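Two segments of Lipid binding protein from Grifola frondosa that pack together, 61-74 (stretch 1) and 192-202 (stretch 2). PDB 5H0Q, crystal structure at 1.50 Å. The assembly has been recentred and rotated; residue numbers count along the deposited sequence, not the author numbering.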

# COMPACT_ATOMS: atom_id res chain seq x y z
N VAL A 61 -0.02 -0.17 -12.68
CA VAL A 61 -0.08 -1.00 -11.49
C VAL A 61 -1.48 -0.87 -10.92
O VAL A 61 -2.06 0.23 -10.91
CB VAL A 61 0.98 -0.61 -10.42
CG1 VAL A 61 2.37 -0.97 -10.92
CG2 VAL A 61 0.89 0.89 -10.04
N LEU A 62 -2.01 -1.97 -10.45
CA LEU A 62 -3.33 -2.05 -9.84
C LEU A 62 -3.05 -2.35 -8.37
O LEU A 62 -2.76 -3.49 -8.01
CB LEU A 62 -4.21 -3.14 -10.46
CG LEU A 62 -4.70 -3.09 -11.91
CD1 LEU A 62 -5.01 -1.69 -12.37
CD2 LEU A 62 -3.68 -3.74 -12.82
N VAL A 63 -3.10 -1.32 -7.53
CA VAL A 63 -2.56 -1.39 -6.17
C VAL A 63 -3.67 -1.63 -5.18
O VAL A 63 -4.65 -0.88 -5.16
CB VAL A 63 -1.81 -0.10 -5.79
CG1 VAL A 63 -1.28 -0.24 -4.37
CG2 VAL A 63 -0.69 0.17 -6.76
N ARG A 64 -3.53 -2.67 -4.35
CA ARG A 64 -4.39 -2.84 -3.19
C ARG A 64 -3.53 -2.68 -1.94
O ARG A 64 -2.41 -3.20 -1.88
CB ARG A 64 -5.11 -4.17 -3.20
CG ARG A 64 -4.28 -5.44 -3.11
CD ARG A 64 -5.21 -6.68 -3.05
NE ARG A 64 -4.47 -7.91 -2.80
CZ ARG A 64 -4.06 -8.78 -3.72
NH1 ARG A 64 -4.35 -8.60 -5.00
NH2 ARG A 64 -3.37 -9.83 -3.33
N VAL A 65 -4.08 -2.03 -0.92
CA VAL A 65 -3.37 -1.71 0.32
C VAL A 65 -4.22 -2.20 1.48
O VAL A 65 -5.39 -1.81 1.57
CB VAL A 65 -3.16 -0.19 0.45
CG1 VAL A 65 -2.46 0.13 1.76
CG2 VAL A 65 -2.44 0.36 -0.75
N TYR A 66 -3.64 -3.00 2.39
CA TYR A 66 -4.34 -3.48 3.57
C TYR A 66 -3.64 -2.93 4.80
O TYR A 66 -2.44 -3.15 4.98
CB TYR A 66 -4.39 -5.01 3.66
CG TYR A 66 -5.29 -5.52 4.74
CD1 TYR A 66 -6.64 -5.19 4.75
CD2 TYR A 66 -4.80 -6.31 5.78
CE1 TYR A 66 -7.48 -5.68 5.74
CE2 TYR A 66 -5.63 -6.79 6.76
CZ TYR A 66 -6.96 -6.46 6.74
OH TYR A 66 -7.81 -6.94 7.69
N ASN A 67 -4.40 -2.27 5.67
CA ASN A 67 -3.87 -1.73 6.93
C ASN A 67 -4.22 -2.69 8.06
O ASN A 67 -5.38 -2.80 8.45
CB ASN A 67 -4.44 -0.34 7.20
CG ASN A 67 -4.00 0.20 8.55
OD1 ASN A 67 -3.07 -0.32 9.15
ND2 ASN A 67 -4.71 1.19 9.05
N ALA A 68 -3.20 -3.38 8.57
CA ALA A 68 -3.30 -4.24 9.74
C ALA A 68 -2.39 -3.75 10.87
O ALA A 68 -1.87 -4.57 11.62
CB ALA A 68 -2.98 -5.69 9.38
N THR A 69 -2.16 -2.44 10.96
CA THR A 69 -1.26 -1.91 12.00
C THR A 69 -1.91 -1.73 13.35
O THR A 69 -1.21 -1.35 14.30
CB THR A 69 -0.70 -0.57 11.59
OG1 THR A 69 -1.75 0.40 11.54
CG2 THR A 69 0.07 -0.65 10.30
N GLY A 70 -3.20 -1.95 13.46
CA GLY A 70 -3.91 -1.80 14.70
C GLY A 70 -4.46 -0.41 14.94
O GLY A 70 -5.09 -0.17 15.97
N GLY A 71 -4.20 0.53 14.04
CA GLY A 71 -4.78 1.85 14.10
C GLY A 71 -4.86 2.43 12.71
O GLY A 71 -4.41 1.81 11.73
N PRO A 72 -5.46 3.61 12.58
CA PRO A 72 -5.66 4.19 11.25
C PRO A 72 -4.38 4.75 10.67
O PRO A 72 -3.51 5.25 11.39
CB PRO A 72 -6.68 5.30 11.50
CG PRO A 72 -6.43 5.71 12.92
CD PRO A 72 -6.07 4.45 13.64
N ILE A 73 -4.30 4.74 9.34
CA ILE A 73 -3.19 5.38 8.64
C ILE A 73 -3.77 6.45 7.73
O ILE A 73 -4.91 6.33 7.28
CB ILE A 73 -2.32 4.37 7.86
CG1 ILE A 73 -3.12 3.68 6.76
CG2 ILE A 73 -1.70 3.36 8.83
CD1 ILE A 73 -2.35 2.63 5.97
N THR A 74 -3.01 7.52 7.52
CA THR A 74 -3.43 8.67 6.74
C THR A 74 -2.45 8.91 5.60
O THR A 74 -1.23 8.92 5.83
CB THR A 74 -3.54 9.91 7.64
OG1 THR A 74 -4.54 9.66 8.63
CG2 THR A 74 -3.93 11.15 6.84
N THR A 192 3.30 -6.10 -17.54
CA THR A 192 3.06 -4.71 -17.90
C THR A 192 1.88 -4.12 -17.14
O THR A 192 1.90 -2.93 -16.79
CB THR A 192 2.84 -4.56 -19.41
OG1 THR A 192 1.74 -5.37 -19.85
CG2 THR A 192 4.09 -4.94 -20.17
N THR A 193 0.83 -4.90 -16.91
CA THR A 193 -0.31 -4.44 -16.11
C THR A 193 -0.35 -5.31 -14.86
O THR A 193 -0.97 -6.37 -14.84
CB THR A 193 -1.63 -4.47 -16.91
OG1 THR A 193 -1.77 -5.72 -17.59
CG2 THR A 193 -1.61 -3.41 -17.94
N ALA A 194 0.34 -4.86 -13.81
CA ALA A 194 0.69 -5.71 -12.68
C ALA A 194 -0.18 -5.44 -11.46
O ALA A 194 -0.44 -4.28 -11.12
CB ALA A 194 2.16 -5.51 -12.29
N TYR A 195 -0.61 -6.51 -10.80
CA TYR A 195 -1.23 -6.37 -9.49
C TYR A 195 -0.15 -6.11 -8.48
O TYR A 195 0.90 -6.78 -8.46
CB TYR A 195 -1.99 -7.64 -9.10
CG TYR A 195 -3.36 -7.80 -9.73
CD1 TYR A 195 -4.40 -8.39 -9.01
CD2 TYR A 195 -3.62 -7.38 -11.00
CE1 TYR A 195 -5.65 -8.56 -9.56
CE2 TYR A 195 -4.87 -7.55 -11.58
CZ TYR A 195 -5.88 -8.13 -10.85
OH TYR A 195 -7.13 -8.30 -11.41
N VAL A 196 -0.40 -5.14 -7.60
CA VAL A 196 0.51 -4.81 -6.51
C VAL A 196 -0.28 -4.90 -5.22
O VAL A 196 -1.44 -4.46 -5.18
CB VAL A 196 1.10 -3.41 -6.70
CG1 VAL A 196 1.93 -2.99 -5.48
CG2 VAL A 196 1.94 -3.37 -7.93
N GLU A 197 0.34 -5.44 -4.17
CA GLU A 197 -0.27 -5.49 -2.84
C GLU A 197 0.71 -4.96 -1.81
O GLU A 197 1.87 -5.38 -1.77
CB GLU A 197 -0.68 -6.90 -2.43
CG GLU A 197 -1.33 -7.00 -1.02
CD GLU A 197 -1.68 -8.42 -0.62
OE1 GLU A 197 -0.74 -9.20 -0.39
OE2 GLU A 197 -2.88 -8.74 -0.54
N TYR A 198 0.25 -4.03 -0.97
CA TYR A 198 0.98 -3.58 0.21
C TYR A 198 0.21 -4.01 1.44
O TYR A 198 -0.99 -3.76 1.53
CB TYR A 198 1.12 -2.06 0.19
CG TYR A 198 1.92 -1.54 -0.97
CD1 TYR A 198 3.29 -1.73 -1.04
CD2 TYR A 198 1.29 -0.91 -2.03
CE1 TYR A 198 4.03 -1.28 -2.13
CE2 TYR A 198 2.01 -0.44 -3.12
CZ TYR A 198 3.37 -0.64 -3.17
OH TYR A 198 4.10 -0.18 -4.24
N VAL A 199 0.92 -4.55 2.43
CA VAL A 199 0.32 -4.91 3.71
C VAL A 199 1.15 -4.30 4.81
O VAL A 199 2.35 -4.59 4.91
CB VAL A 199 0.26 -6.43 3.91
CG1 VAL A 199 -0.46 -6.76 5.18
CG2 VAL A 199 -0.44 -7.06 2.72
N TYR A 200 0.50 -3.57 5.69
CA TYR A 200 1.16 -2.99 6.87
C TYR A 200 0.66 -3.71 8.11
O TYR A 200 -0.56 -3.86 8.28
CB TYR A 200 0.87 -1.50 6.95
CG TYR A 200 0.96 -0.80 5.63
CD1 TYR A 200 2.06 -0.99 4.80
CD2 TYR A 200 -0.05 0.03 5.20
CE1 TYR A 200 2.14 -0.38 3.59
CE2 TYR A 200 0.01 0.65 3.98
CZ TYR A 200 1.10 0.45 3.18
OH TYR A 200 1.14 1.06 1.95
N SER A 201 1.58 -4.15 8.98
CA SER A 201 1.20 -4.95 10.13
C SER A 201 2.02 -4.53 11.36
O SER A 201 2.94 -3.72 11.26
CB SER A 201 1.38 -6.44 9.84
OG SER A 201 2.70 -6.73 9.42
N ARG A 202 1.66 -5.09 12.52
CA ARG A 202 2.31 -4.80 13.80
C ARG A 202 2.59 -6.08 14.56
O ARG A 202 3.00 -7.10 13.99
CB ARG A 202 1.44 -3.88 14.66
CG ARG A 202 2.15 -2.88 15.55
CD ARG A 202 1.26 -1.94 16.35
NE ARG A 202 0.90 -0.74 15.61
CZ ARG A 202 1.52 0.42 15.68
NH1 ARG A 202 2.54 0.55 16.51
NH2 ARG A 202 1.15 1.45 14.92
O HOH W 1 -0.54 -7.01 12.13
O HOH W 2 -1.31 2.18 13.41

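The strand running through Val 61 to Asn 67 and strand 193-201 lie side by side in parallel, their axes 17° apart and 4.6 Å at closest approach. In parallel pairing a residue can bond to two partners, as Arg 64 does: Arg 64 N donates to Val 196 O (2.9 Å) and Arg 64 O accepts from Tyr 198 N (2.9 Å). Leu 62 and Tyr 66 repeat the pattern, and Ala 68 N donates to Tyr 200 O (2.7 Å). The next direct bond is missing: Ala 68 O lies 3.7 Å from Arg 202 N, and a water bridges them.

Side chains alternate between the faces. One face is mainly apolar and buried: Val 61 CB meets Val 196 CG2 (3.8 Å), Val 63 CG1 touches the Tyr 198 ring edge at CE2 (3.5 Å), and Val 65 CG1 and Ile 73 CD1 approach Tyr 200 at CE2 (3.4 Å) and CD2 (3.6 Å). On the other face, where both residues are partly exposed, Arg 64 forms a salt bridge, NE to Glu 197 OE2 (2.9 Å), with Glu 197 CB over one guanidinium face.

At the turn, Asn 67 OD1 accepts from Thr 69 N (2.9 Å), and Thr 69 O accepts from Arg 202 NE (2.6 Å). The positive phi of Gly 70 suits glycine, since a CB would jam against the preceding carbonyl.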